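Local atomic coordinates of arginase (RocF) (Helicobacter pylori, PDB entry 4G3H), a protein that probably hydrolyses L-arginine to L-ornithine and urea, using two manganese ions bound in each subunit. Residues Ala119-Ala124 with Asp193-Leu198; Phe182-Thr187 with Ile200-Val205; Arg15-Gly20 with Val279-Pro284. All coordinates share one frame; numbering follows the deposited sequence.

Interaction 1 of 3, residues Ala119-Ala124 with Asp193-Leu198. With MN (manganese (II) ion), chain E.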
ATOM      1  N   ALA A 119      -4.597  -1.862 -10.581  1.00 20.18           N
ATOM      2  CA  ALA A 119      -3.197  -2.201 -10.805  1.00 20.96           C
ATOM      3  C   ALA A 119      -2.291  -1.022 -10.435  1.00 21.56           C
ATOM      4  O   ALA A 119      -1.111  -1.203 -10.132  1.00 21.29           O
ATOM      5  CB  ALA A 119      -2.983  -2.590 -12.270  1.00 22.52           C
ATOM      6  N   ASP A 120      -2.851   0.185 -10.468  1.00 21.21           N
ATOM      7  CA  ASP A 120      -2.103   1.399 -10.129  1.00 22.24           C
ATOM      8  C   ASP A 120      -0.797   1.560 -10.905  1.00 22.49           C
ATOM      9  O   ASP A 120       0.202   2.040 -10.362  1.00 21.65           O
ATOM     10  CB  ASP A 120      -1.790   1.443  -8.626  1.00 23.96           C
ATOM     11  CG  ASP A 120      -3.034   1.621  -7.763  1.00 25.16           C
ATOM     12  OD1 ASP A 120      -4.088   2.014  -8.297  1.00 27.04           O
ATOM     13  OD2 ASP A 120      -2.951   1.382  -6.539  1.00 23.75           O
ATOM     14  N   ILE A 121      -0.801   1.170 -12.174  1.00 22.49           N
ATOM     15  CA  ILE A 121       0.396   1.288 -12.992  1.00 23.61           C
ATOM     16  C   ILE A 121       0.395   2.594 -13.781  1.00 24.82           C
ATOM     17  O   ILE A 121       1.427   3.247 -13.921  1.00 25.19           O
ATOM     18  CB  ILE A 121       0.514   0.096 -13.966  1.00 24.91           C
ATOM     19  CG1 ILE A 121       0.807  -1.184 -13.174  1.00 25.81           C
ATOM     20  CG2 ILE A 121       1.608   0.360 -14.989  1.00 25.88           C
ATOM     21  CD1 ILE A 121       0.813  -2.453 -14.007  1.00 24.17           C
ATOM     22  N   HIS A 122      -0.771   2.975 -14.287  1.00 23.87           N
ATOM     23  CA  HIS A 122      -0.898   4.196 -15.065  1.00 25.91           C
ATOM     24  C   HIS A 122      -2.079   5.018 -14.577  1.00 29.61           C
ATOM     25  O   HIS A 122      -3.165   4.489 -14.328  1.00 29.07           O
ATOM     26  CB  HIS A 122      -1.088   3.862 -16.549  1.00 31.23           C
ATOM     27  CG  HIS A 122       0.134   3.295 -17.206  1.00 32.15           C
ATOM     28  ND1 HIS A 122       0.067   2.417 -18.266  1.00 32.21           N
ATOM     29  CD2 HIS A 122       1.452   3.488 -16.959  1.00 32.62           C
ATOM     30  CE1 HIS A 122       1.290   2.090 -18.642  1.00 34.51           C
ATOM     31  NE2 HIS A 122       2.149   2.726 -17.866  1.00 33.56           N
ATOM     32  N   THR A 123      -1.866   6.320 -14.441  1.00 38.38           N
ATOM     33  CA  THR A 123      -2.924   7.209 -13.990  1.00 43.21           C
ATOM     34  C   THR A 123      -4.107   7.131 -14.947  1.00 46.11           C
ATOM     35  O   THR A 123      -3.940   7.262 -16.159  1.00 47.66           O
ATOM     36  CB  THR A 123      -2.435   8.661 -13.931  1.00 63.87           C
ATOM     37  OG1 THR A 123      -1.362   8.764 -12.987  1.00 64.64           O
ATOM     38  CG2 THR A 123      -3.565   9.585 -13.517  1.00 64.92           C
ATOM     39  N   ALA A 124      -5.297   6.917 -14.398  1.00 51.52           N
ATOM     40  CA  ALA A 124      -6.508   6.824 -15.206  1.00 55.18           C
ATOM     41  C   ALA A 124      -7.489   7.915 -14.773  1.00 59.42           C
ATOM     42  O   ALA A 124      -7.579   8.233 -13.591  1.00 59.61           O
ATOM     43  CB  ALA A 124      -7.137   5.443 -15.039  1.00 60.54           C
ATOM     44  N   ASP A 193      -1.428  -4.020 -20.748  1.00 26.67           N
ATOM     45  CA  ASP A 193      -0.315  -4.285 -21.659  1.00 27.47           C
ATOM     46  C   ASP A 193       0.990  -4.453 -20.891  1.00 26.19           C
ATOM     47  O   ASP A 193       1.833  -5.268 -21.263  1.00 26.48           O
ATOM     48  CB  ASP A 193      -0.143  -3.160 -22.697  1.00 29.24           C
ATOM     49  CG  ASP A 193      -1.226  -3.169 -23.775  1.00 31.03           C
ATOM     50  OD1 ASP A 193      -1.812  -4.241 -24.053  1.00 30.86           O
ATOM     51  OD2 ASP A 193      -1.483  -2.099 -24.363  1.00 34.53           O
ATOM     52  N   VAL A 194       1.165  -3.677 -19.825  1.00 28.37           N
ATOM     53  CA  VAL A 194       2.385  -3.774 -19.022  1.00 29.33           C
ATOM     54  C   VAL A 194       2.401  -5.094 -18.253  1.00 28.17           C
ATOM     55  O   VAL A 194       3.430  -5.762 -18.164  1.00 28.69           O
ATOM     56  CB  VAL A 194       2.501  -2.609 -18.004  1.00 26.39           C
ATOM     57  CG1 VAL A 194       3.692  -2.848 -17.082  1.00 24.15           C
ATOM     58  CG2 VAL A 194       2.665  -1.278 -18.743  1.00 26.93           C
ATOM     59  N   ILE A 195       1.247  -5.453 -17.697  1.00 25.90           N
ATOM     60  CA  ILE A 195       1.092  -6.684 -16.939  1.00 26.67           C
ATOM     61  C   ILE A 195       1.412  -7.884 -17.824  1.00 28.37           C
ATOM     62  O   ILE A 195       2.170  -8.768 -17.429  1.00 27.09           O
ATOM     63  CB  ILE A 195      -0.353  -6.800 -16.385  1.00 24.84           C
ATOM     64  CG1 ILE A 195      -0.545  -5.776 -15.257  1.00 25.32           C
ATOM     65  CG2 ILE A 195      -0.622  -8.210 -15.903  1.00 21.83           C
ATOM     66  CD1 ILE A 195      -1.970  -5.640 -14.760  1.00 24.61           C
ATOM     67  N   ARG A 196       0.840  -7.910 -19.026  1.00 27.47           N
ATOM     68  CA  ARG A 196       1.096  -9.012 -19.946  1.00 29.46           C
ATOM     69  C   ARG A 196       2.570  -9.045 -20.348  1.00 30.09           C
ATOM     70  O   ARG A 196       3.227 -10.086 -20.269  1.00 30.70           O
ATOM     71  CB  ARG A 196       0.229  -8.876 -21.198  1.00 30.13           C
ATOM     72  CG  ARG A 196       0.441  -9.986 -22.219  1.00 32.86           C
ATOM     73  CD  ARG A 196      -0.582  -9.891 -23.338  1.00 34.16           C
ATOM     74  NE  ARG A 196      -0.494  -8.601 -24.006  1.00 38.72           N
ATOM     75  CZ  ARG A 196      -1.538  -7.826 -24.285  1.00 40.99           C
ATOM     76  NH1 ARG A 196      -2.765  -8.205 -23.959  1.00 38.67           N
ATOM     77  NH2 ARG A 196      -1.345  -6.660 -24.882  1.00 43.07           N
ATOM     78  N   GLU A 197       3.086  -7.898 -20.774  1.00 30.94           N
ATOM     79  CA  GLU A 197       4.477  -7.792 -21.199  1.00 32.06           C
ATOM     80  C   GLU A 197       5.475  -8.182 -20.115  1.00 30.70           C
ATOM     81  O   GLU A 197       6.403  -8.943 -20.375  1.00 30.55           O
ATOM     82  CB  GLU A 197       4.773  -6.366 -21.673  1.00 47.02           C
ATOM     83  CG  GLU A 197       6.253  -6.067 -21.867  1.00 52.38           C
ATOM     84  CD  GLU A 197       6.510  -4.621 -22.260  1.00 56.43           C
ATOM     85  OE1 GLU A 197       7.693  -4.223 -22.329  1.00 57.26           O
ATOM     86  OE2 GLU A 197       5.528  -3.884 -22.502  1.00 58.19           O
ATOM     87  N   LEU A 198       5.284  -7.658 -18.905  1.00 24.37           N
ATOM     88  CA  LEU A 198       6.188  -7.947 -17.797  1.00 23.11           C
ATOM     89  C   LEU A 198       5.855  -9.261 -17.083  1.00 23.27           C
ATOM     90  O   LEU A 198       6.579  -9.696 -16.181  1.00 21.82           O
ATOM     91  CB  LEU A 198       6.162  -6.787 -16.798  1.00 28.72           C
ATOM     92  CG  LEU A 198       6.657  -5.437 -17.327  1.00 28.50           C
ATOM     93  CD1 LEU A 198       6.674  -4.413 -16.193  1.00 30.54           C
ATOM     94  CD2 LEU A 198       8.057  -5.591 -17.906  1.00 29.97           C
TER
HETATM   95 MN    MN E 500      -4.698   1.421  -5.073  1.00 32.17          MN
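OD2 of Asp120 is the best-held polar atom, gripped by two partners: a manganese ion 2.3 Å away and the hydroxyl OH of Tyr114. The same ion is bound by Asp116 and Asp234, so Asp120 belongs to the dinuclear manganese site of the arginase fold. That site lies at the ends of the strands of a parallel sheet, and residues 119-124 are part of the loop that follows strand 110-115. The side chain of Asp120 reaches the metal, while Ala119 and Ile121 point toward helix 189-198.

Ala119 and Ile121 pack through apolar carbons, and His122 adds a ring carbon. Ala119 CB meets the tip of Ile195, with CD1 4.1 Å away. Ile121 and Ile195 cross obliquely, and Ile121 CD1 rests 3.8 Å from Ile195 CG1. The other branch of Ile121, CG2, faces Val194 CG2 at 4.2 Å. This same CG2 also sits over the centre of the His122 ring, 3.7 Å above its plane.

The imidazole is held at both nitrogens, ND1 by Ser190 OG and NE2 by the carbonyl O of Arg143. Glu191 OE2 accepts from the backbone N of both Ile121 and His122, which ties the metal-binding loop to an earlier turn of the helix. Between its two nitrogens, His122 CE1 meets Val194 CG2 obliquely at 3.6 Å.

Interaction 2 of 3, residues Phe182-Thr187 with Ile200-Val205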
ATOM      1  N   PHE A 182      -3.596  -9.007  -6.170  1.00 20.29           N
ATOM      2  CA  PHE A 182      -4.715  -9.769  -5.625  1.00 21.22           C
ATOM      3  C   PHE A 182      -6.001  -8.966  -5.778  1.00 20.38           C
ATOM      4  O   PHE A 182      -6.095  -7.845  -5.279  1.00 20.02           O
ATOM      5  CB  PHE A 182      -4.490 -10.064  -4.136  1.00 23.36           C
ATOM      6  CG  PHE A 182      -3.309 -10.956  -3.858  1.00 23.55           C
ATOM      7  CD1 PHE A 182      -3.451 -12.344  -3.864  1.00 22.37           C
ATOM      8  CD2 PHE A 182      -2.054 -10.410  -3.591  1.00 21.70           C
ATOM      9  CE1 PHE A 182      -2.361 -13.175  -3.604  1.00 21.10           C
ATOM     10  CE2 PHE A 182      -0.958 -11.233  -3.331  1.00 22.79           C
ATOM     11  CZ  PHE A 182      -1.113 -12.620  -3.337  1.00 22.61           C
ATOM     12  N   GLY A 183      -6.981  -9.539  -6.475  1.00 21.85           N
ATOM     13  CA  GLY A 183      -8.266  -8.880  -6.659  1.00 19.69           C
ATOM     14  C   GLY A 183      -8.363  -7.769  -7.693  1.00 20.62           C
ATOM     15  O   GLY A 183      -9.399  -7.104  -7.790  1.00 21.45           O
ATOM     16  N   VAL A 184      -7.307  -7.559  -8.471  1.00 20.11           N
ATOM     17  CA  VAL A 184      -7.314  -6.506  -9.489  1.00 21.61           C
ATOM     18  C   VAL A 184      -8.425  -6.753 -10.511  1.00 23.48           C
ATOM     19  O   VAL A 184      -8.518  -7.833 -11.092  1.00 21.44           O
ATOM     20  CB  VAL A 184      -5.954  -6.428 -10.214  1.00 26.56           C
ATOM     21  CG1 VAL A 184      -6.012  -5.407 -11.337  1.00 26.86           C
ATOM     22  CG2 VAL A 184      -4.863  -6.058  -9.219  1.00 24.98           C
ATOM     23  N   ARG A 185      -9.262  -5.745 -10.737  1.00 27.03           N
ATOM     24  CA  ARG A 185     -10.372  -5.902 -11.664  1.00 27.86           C
ATOM     25  C   ARG A 185     -10.767  -4.641 -12.419  1.00 28.99           C
ATOM     26  O   ARG A 185     -11.692  -4.669 -13.224  1.00 31.02           O
ATOM     27  CB  ARG A 185     -11.587  -6.430 -10.903  1.00 24.40           C
ATOM     28  CG  ARG A 185     -11.896  -5.642  -9.635  1.00 22.79           C
ATOM     29  CD  ARG A 185     -13.088  -6.230  -8.921  1.00 19.69           C
ATOM     30  NE  ARG A 185     -13.560  -5.413  -7.808  1.00 20.42           N
ATOM     31  CZ  ARG A 185     -12.972  -5.324  -6.617  1.00 21.27           C
ATOM     32  NH1 ARG A 185     -13.508  -4.551  -5.684  1.00 20.51           N
ATOM     33  NH2 ARG A 185     -11.859  -6.002  -6.352  1.00 19.63           N
ATOM     34  N   SER A 186     -10.080  -3.537 -12.158  1.00 23.57           N
ATOM     35  CA  SER A 186     -10.393  -2.283 -12.830  1.00 25.18           C
ATOM     36  C   SER A 186      -9.090  -1.680 -13.322  1.00 25.97           C
ATOM     37  O   SER A 186      -8.321  -1.127 -12.539  1.00 25.84           O
ATOM     38  CB  SER A 186     -11.095  -1.331 -11.857  1.00 32.71           C
ATOM     39  OG  SER A 186     -11.455  -0.118 -12.489  1.00 35.57           O
ATOM     40  N   THR A 187      -8.849  -1.781 -14.626  1.00 29.70           N
ATOM     41  CA  THR A 187      -7.611  -1.282 -15.213  1.00 31.12           C
ATOM     42  C   THR A 187      -7.780  -0.658 -16.601  1.00 32.91           C
ATOM     43  O   THR A 187      -8.842  -0.749 -17.220  1.00 32.18           O
ATOM     44  CB  THR A 187      -6.606  -2.432 -15.361  1.00 32.10           C
ATOM     45  OG1 THR A 187      -7.171  -3.434 -16.216  1.00 31.48           O
ATOM     46  CG2 THR A 187      -6.298  -3.057 -14.008  1.00 31.19           C
ATOM     47  N   ILE A 200       3.403 -10.060 -14.945  1.00 29.23           N
ATOM     48  CA  ILE A 200       3.163  -9.856 -13.513  1.00 28.17           C
ATOM     49  C   ILE A 200       2.024 -10.753 -13.038  1.00 26.15           C
ATOM     50  O   ILE A 200       0.904 -10.661 -13.540  1.00 27.10           O
ATOM     51  CB  ILE A 200       2.809  -8.376 -13.216  1.00 25.95           C
ATOM     52  CG1 ILE A 200       3.919  -7.470 -13.763  1.00 24.85           C
ATOM     53  CG2 ILE A 200       2.642  -8.162 -11.698  1.00 22.93           C
ATOM     54  CD1 ILE A 200       3.688  -5.992 -13.562  1.00 20.75           C
ATOM     55  N   PRO A 201       2.297 -11.646 -12.070  1.00 23.27           N
ATOM     56  CA  PRO A 201       1.263 -12.552 -11.550  1.00 22.60           C
ATOM     57  C   PRO A 201       0.070 -11.776 -10.993  1.00 23.26           C
ATOM     58  O   PRO A 201       0.246 -10.836 -10.220  1.00 23.66           O
ATOM     59  CB  PRO A 201       2.002 -13.343 -10.472  1.00 26.89           C
ATOM     60  CG  PRO A 201       3.058 -12.392 -10.008  1.00 27.07           C
ATOM     61  CD  PRO A 201       3.548 -11.784 -11.304  1.00 26.41           C
ATOM     62  N   LEU A 202      -1.134 -12.168 -11.399  1.00 25.60           N
ATOM     63  CA  LEU A 202      -2.361 -11.502 -10.967  1.00 27.76           C
ATOM     64  C   LEU A 202      -3.461 -12.515 -10.633  1.00 28.77           C
ATOM     65  O   LEU A 202      -3.930 -13.257 -11.504  1.00 29.22           O
ATOM     66  CB  LEU A 202      -2.847 -10.540 -12.069  1.00 19.00           C
ATOM     67  CG  LEU A 202      -4.046  -9.630 -11.773  1.00 20.39           C
ATOM     68  CD1 LEU A 202      -4.132  -8.543 -12.822  1.00 17.97           C
ATOM     69  CD2 LEU A 202      -5.331 -10.443 -11.740  1.00 18.80           C
ATOM     70  N   PHE A 203      -3.874 -12.540  -9.370  1.00 21.95           N
ATOM     71  CA  PHE A 203      -4.912 -13.464  -8.933  1.00 21.93           C
ATOM     72  C   PHE A 203      -6.224 -12.713  -8.777  1.00 21.67           C
ATOM     73  O   PHE A 203      -6.371 -11.879  -7.886  1.00 19.27           O
ATOM     74  CB  PHE A 203      -4.497 -14.127  -7.619  1.00 24.90           C
ATOM     75  CG  PHE A 203      -3.232 -14.937  -7.731  1.00 26.27           C
ATOM     76  CD1 PHE A 203      -3.209 -16.117  -8.473  1.00 25.91           C
ATOM     77  CD2 PHE A 203      -2.057 -14.510  -7.111  1.00 27.60           C
ATOM     78  CE1 PHE A 203      -2.032 -16.860  -8.597  1.00 29.30           C
ATOM     79  CE2 PHE A 203      -0.873 -15.243  -7.229  1.00 27.35           C
ATOM     80  CZ  PHE A 203      -0.859 -16.419  -7.971  1.00 29.65           C
ATOM     81  N   SER A 204      -7.174 -13.014  -9.657  1.00 24.46           N
ATOM     82  CA  SER A 204      -8.474 -12.347  -9.647  1.00 22.94           C
ATOM     83  C   SER A 204      -9.348 -12.736  -8.471  1.00 23.16           C
ATOM     84  O   SER A 204      -9.069 -13.701  -7.767  1.00 22.11           O
ATOM     85  CB  SER A 204      -9.235 -12.656 -10.935  1.00 21.52           C
ATOM     86  OG  SER A 204      -9.624 -14.021 -10.974  1.00 22.82           O
ATOM     87  N   VAL A 205     -10.419 -11.973  -8.288  1.00 22.62           N
ATOM     88  CA  VAL A 205     -11.385 -12.220  -7.237  1.00 23.92           C
ATOM     89  C   VAL A 205     -11.902 -13.654  -7.313  1.00 25.09           C
ATOM     90  O   VAL A 205     -12.067 -14.313  -6.288  1.00 26.37           O
ATOM     91  CB  VAL A 205     -12.596 -11.260  -7.362  1.00 24.79           C
ATOM     92  CG1 VAL A 205     -13.701 -11.689  -6.404  1.00 23.28           C
ATOM     93  CG2 VAL A 205     -12.158  -9.820  -7.066  1.00 21.11           C
TER
HETATM   94  O   HOH W   1     -10.430  -9.600 -10.223  1.00 36.82           O
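Arg185 leaves the backbone with CG in the crowded position between N and the carbonyl carbon (chi1 50°). From CB the chain runs extended through CG and CD to NE. CD passes 4.1 Å from Val205 CG2. NE makes a weak hydrogen bond to Asn251 O. At the tip, NH1 bonds to Glu250 O, and NH2 turns back to donate to Gly183 O at 3.1 Å. That bond is bent at hydrogen (137°), but the acceptor lies close to the guanidinium plane. Val205 CG2 is shared, 3.9 Å from both Arg185 NH2 and Gly183 O.

The segments meet at the edge of the parallel arginase sheet, where Phe182 of strand 179-182 pairs with Phe203 of the outermost strand 202-203. Helix 189-198 makes the right-handed beta-alpha-beta crossover between these strands. Gly183 N donates to Phe203 O at 2.8 Å, nearly straight and almost along the C=O axis.

Phe182 and Phe203 lie side by side on one face of the sheet, with ring planes 33° apart. Val215 and Thr219 of helix 212-223 touch both rings. Val184, just past the end of strand 179-182, crosses Leu202 at about a right angle, CB against CD1 at 3.8 Å. A water donates to Val184 O and accepts from Val205 N.

Interaction 3 of 3, residues Arg15-Gly20 with Val279-Pro284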
ATOM      1  N   ARG A  15      -9.400  16.346   3.019  1.00 23.44           N
ATOM      2  CA  ARG A  15      -9.200  14.999   2.484  1.00 23.36           C
ATOM      3  C   ARG A  15      -9.882  13.883   3.273  1.00 22.03           C
ATOM      4  O   ARG A  15      -9.529  13.618   4.425  1.00 21.90           O
ATOM      5  CB  ARG A  15      -7.700  14.720   2.377  1.00 24.72           C
ATOM      6  CG  ARG A  15      -6.927  15.850   1.698  1.00 27.89           C
ATOM      7  CD  ARG A  15      -5.436  15.555   1.624  1.00 29.89           C
ATOM      8  NE  ARG A  15      -5.104  14.679   0.506  1.00 32.10           N
ATOM      9  CZ  ARG A  15      -4.927  15.101  -0.741  1.00 32.61           C
ATOM     10  NH1 ARG A  15      -5.042  16.388  -1.029  1.00 36.18           N
ATOM     11  NH2 ARG A  15      -4.643  14.233  -1.701  1.00 36.03           N
ATOM     12  N   GLY A  16     -10.851  13.227   2.636  1.00 20.87           N
ATOM     13  CA  GLY A  16     -11.581  12.142   3.275  1.00 20.58           C
ATOM     14  C   GLY A  16     -10.725  10.982   3.768  1.00 19.60           C
ATOM     15  O   GLY A  16     -11.070  10.325   4.751  1.00 17.53           O
ATOM     16  N   THR A  17      -9.615  10.715   3.090  1.00 17.55           N
ATOM     17  CA  THR A  17      -8.736   9.628   3.498  1.00 18.24           C
ATOM     18  C   THR A  17      -7.915  10.015   4.725  1.00 17.96           C
ATOM     19  O   THR A  17      -7.650   9.174   5.569  1.00 17.88           O
ATOM     20  CB  THR A  17      -7.769   9.217   2.369  1.00 22.76           C
ATOM     21  OG1 THR A  17      -7.083  10.375   1.887  1.00 25.67           O
ATOM     22  CG2 THR A  17      -8.528   8.547   1.225  1.00 22.61           C
ATOM     23  N   ASP A  18      -7.511  11.284   4.814  1.00 15.44           N
ATOM     24  CA  ASP A  18      -6.733  11.769   5.954  1.00 17.03           C
ATOM     25  C   ASP A  18      -7.582  11.676   7.216  1.00 19.09           C
ATOM     26  O   ASP A  18      -7.074  11.400   8.305  1.00 16.54           O
ATOM     27  CB  ASP A  18      -6.285  13.221   5.724  1.00 18.22           C
ATOM     28  CG  ASP A  18      -5.021  13.318   4.881  1.00 19.96           C
ATOM     29  OD1 ASP A  18      -4.682  12.335   4.198  1.00 20.75           O
ATOM     30  OD2 ASP A  18      -4.362  14.380   4.886  1.00 22.62           O
ATOM     31  N   LYS A  19      -8.885  11.903   7.063  1.00 22.84           N
ATOM     32  CA  LYS A  19      -9.805  11.815   8.187  1.00 24.87           C
ATOM     33  C   LYS A  19      -9.923  10.348   8.567  1.00 24.97           C
ATOM     34  O   LYS A  19     -10.060  10.008   9.742  1.00 25.21           O
ATOM     35  CB  LYS A  19     -11.176  12.390   7.810  1.00 35.76           C
ATOM     36  CG  LYS A  19     -11.142  13.894   7.555  1.00 42.24           C
ATOM     37  CD  LYS A  19     -12.530  14.482   7.348  1.00 46.80           C
ATOM     38  CE  LYS A  19     -12.452  15.989   7.158  1.00 50.59           C
ATOM     39  NZ  LYS A  19     -13.790  16.602   6.946  1.00 54.23           N
ATOM     40  N   GLY A  20      -9.861   9.477   7.564  1.00 24.01           N
ATOM     41  CA  GLY A  20      -9.930   8.054   7.838  1.00 21.83           C
ATOM     42  C   GLY A  20      -8.749   7.656   8.702  1.00 19.63           C
ATOM     43  O   GLY A  20      -8.898   6.955   9.708  1.00 20.55           O
ATOM     44  N   VAL A 279      -1.919  -0.210   4.902  1.00 18.96           N
ATOM     45  CA  VAL A 279      -3.365  -0.332   4.685  1.00 19.33           C
ATOM     46  C   VAL A 279      -3.779   1.069   4.283  1.00 18.90           C
ATOM     47  O   VAL A 279      -3.480   2.038   4.979  1.00 20.62           O
ATOM     48  CB  VAL A 279      -4.123  -0.794   5.955  1.00 16.74           C
ATOM     49  CG1 VAL A 279      -5.618  -0.911   5.650  1.00 15.56           C
ATOM     50  CG2 VAL A 279      -3.595  -2.146   6.414  1.00 11.41           C
ATOM     51  N   THR A 280      -4.466   1.184   3.156  1.00 20.58           N
ATOM     52  CA  THR A 280      -4.802   2.499   2.637  1.00 20.17           C
ATOM     53  C   THR A 280      -6.191   2.624   2.018  1.00 20.37           C
ATOM     54  O   THR A 280      -6.917   1.644   1.868  1.00 19.42           O
ATOM     55  CB  THR A 280      -3.751   2.879   1.568  1.00 20.77           C
ATOM     56  OG1 THR A 280      -3.847   4.268   1.241  1.00 20.09           O
ATOM     57  CG2 THR A 280      -3.977   2.041   0.306  1.00 17.81           C
ATOM     58  N   GLU A 281      -6.537   3.857   1.658  1.00 21.93           N
ATOM     59  CA  GLU A 281      -7.809   4.181   1.023  1.00 22.34           C
ATOM     60  C   GLU A 281      -9.049   3.970   1.882  1.00 22.97           C
ATOM     61  O   GLU A 281     -10.054   3.416   1.429  1.00 23.96           O
ATOM     62  CB  GLU A 281      -7.951   3.411  -0.296  1.00 23.65           C
ATOM     63  CG  GLU A 281      -6.918   3.785  -1.371  1.00 25.05           C
ATOM     64  CD  GLU A 281      -7.012   5.242  -1.826  1.00 26.33           C
ATOM     65  OE1 GLU A 281      -8.081   5.861  -1.660  1.00 26.16           O
ATOM     66  OE2 GLU A 281      -6.017   5.767  -2.367  1.00 24.61           O
ATOM     67  N   TYR A 282      -8.971   4.388   3.137  1.00 20.88           N
ATOM     68  CA  TYR A 282     -10.132   4.312   4.004  1.00 20.53           C
ATOM     69  C   TYR A 282     -10.680   5.730   4.006  1.00 20.45           C
ATOM     70  O   TYR A 282     -10.046   6.636   4.535  1.00 20.66           O
ATOM     71  CB  TYR A 282      -9.757   3.903   5.425  1.00 17.90           C
ATOM     72  CG  TYR A 282     -10.914   4.034   6.383  1.00 17.48           C
ATOM     73  CD1 TYR A 282     -12.150   3.460   6.090  1.00 19.36           C
ATOM     74  CD2 TYR A 282     -10.788   4.754   7.564  1.00 17.39           C
ATOM     75  CE1 TYR A 282     -13.233   3.603   6.943  1.00 18.69           C
ATOM     76  CE2 TYR A 282     -11.867   4.904   8.432  1.00 20.63           C
ATOM     77  CZ  TYR A 282     -13.089   4.326   8.111  1.00 20.89           C
ATOM     78  OH  TYR A 282     -14.168   4.474   8.948  1.00 22.83           O
ATOM     79  N   ASN A 283     -11.838   5.925   3.384  1.00 23.25           N
ATOM     80  CA  ASN A 283     -12.461   7.243   3.316  1.00 23.73           C
ATOM     81  C   ASN A 283     -13.888   7.154   3.852  1.00 25.68           C
ATOM     82  O   ASN A 283     -14.831   6.904   3.103  1.00 25.44           O
ATOM     83  CB  ASN A 283     -12.487   7.746   1.871  1.00 21.09           C
ATOM     84  CG  ASN A 283     -12.930   9.197   1.769  1.00 24.15           C
ATOM     85  OD1 ASN A 283     -13.642   9.703   2.639  1.00 24.42           O
ATOM     86  ND2 ASN A 283     -12.523   9.869   0.694  1.00 21.43           N
ATOM     87  N   PRO A 284     -14.064   7.367   5.161  1.00 27.07           N
ATOM     88  CA  PRO A 284     -15.390   7.300   5.778  1.00 29.01           C
ATOM     89  C   PRO A 284     -16.383   8.371   5.323  1.00 31.11           C
ATOM     90  O   PRO A 284     -17.592   8.178   5.447  1.00 32.55           O
ATOM     91  CB  PRO A 284     -15.076   7.402   7.270  1.00 23.89           C
ATOM     92  CG  PRO A 284     -13.892   8.305   7.292  1.00 23.48           C
ATOM     93  CD  PRO A 284     -13.044   7.762   6.149  1.00 22.40           C
TER
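Val279 and Thr280 end strand 274-280 of the parallel arginase sheet, and the chain then turns across the start of helix 16-30. At Glu281 the side chain bends at chi2 (-63°). Its OE1 comes alongside Thr17 CG2 at 4.0 Å, while OE2 accepts from His91 N. The carboxylate also lies close to the metal ligand Asp234, which could raise the pKa of one of them.

Tyr282 follows with CG anti to the backbone N (chi1 171°). Ring atom CD2 reaches Gly20 CA at 3.4 Å, and Gly20 O lies in the ring plane at its edge. Tyr282 O faces the first turn of the helix. Thr17 CA approaches it at 3.4 Å and Gly20 CA at 3.6 Å, both as nearly straight CA-H...O contacts.

Asn283 lays its amide against Gly16, with OD1 3.3 Å from Gly16 CA. The same OD1 is hydrogen-bonded to Thr285 OG1. Pro284 sets CD against Gly16 O at 3.5 Å and also over the centre of the Tyr282 ring.

Gly16 and Gly20 carry no CB, so Asn283 OD1 and Tyr282 O can come right up to the helix backbone. Conventional hydrogen bonding is left to partners outside.

Interactions 1 and 2 touch and share one region of the fold. Helix 189-198 of interaction 1 is followed in the chain by strand 202-203 of interaction 2. Ile195 O and Ile200 N probably bond there, and Ala119 packs on Thr187. Interaction 3 lies apart, its centre about 24 Å from that of interaction 1 and about 22 Å from that of interaction 2. It reaches the same sheet through the inner strand 274-280, whereas interaction 2 uses its edge strand. Interaction 1 is buried and meets mostly through apolar side chains. The other two are partly buried. Interaction 2 adds main-chain pairing and a bridging water, while interaction 3 sets helix backbone at Gly16, Thr17 and Gly20 against the loop.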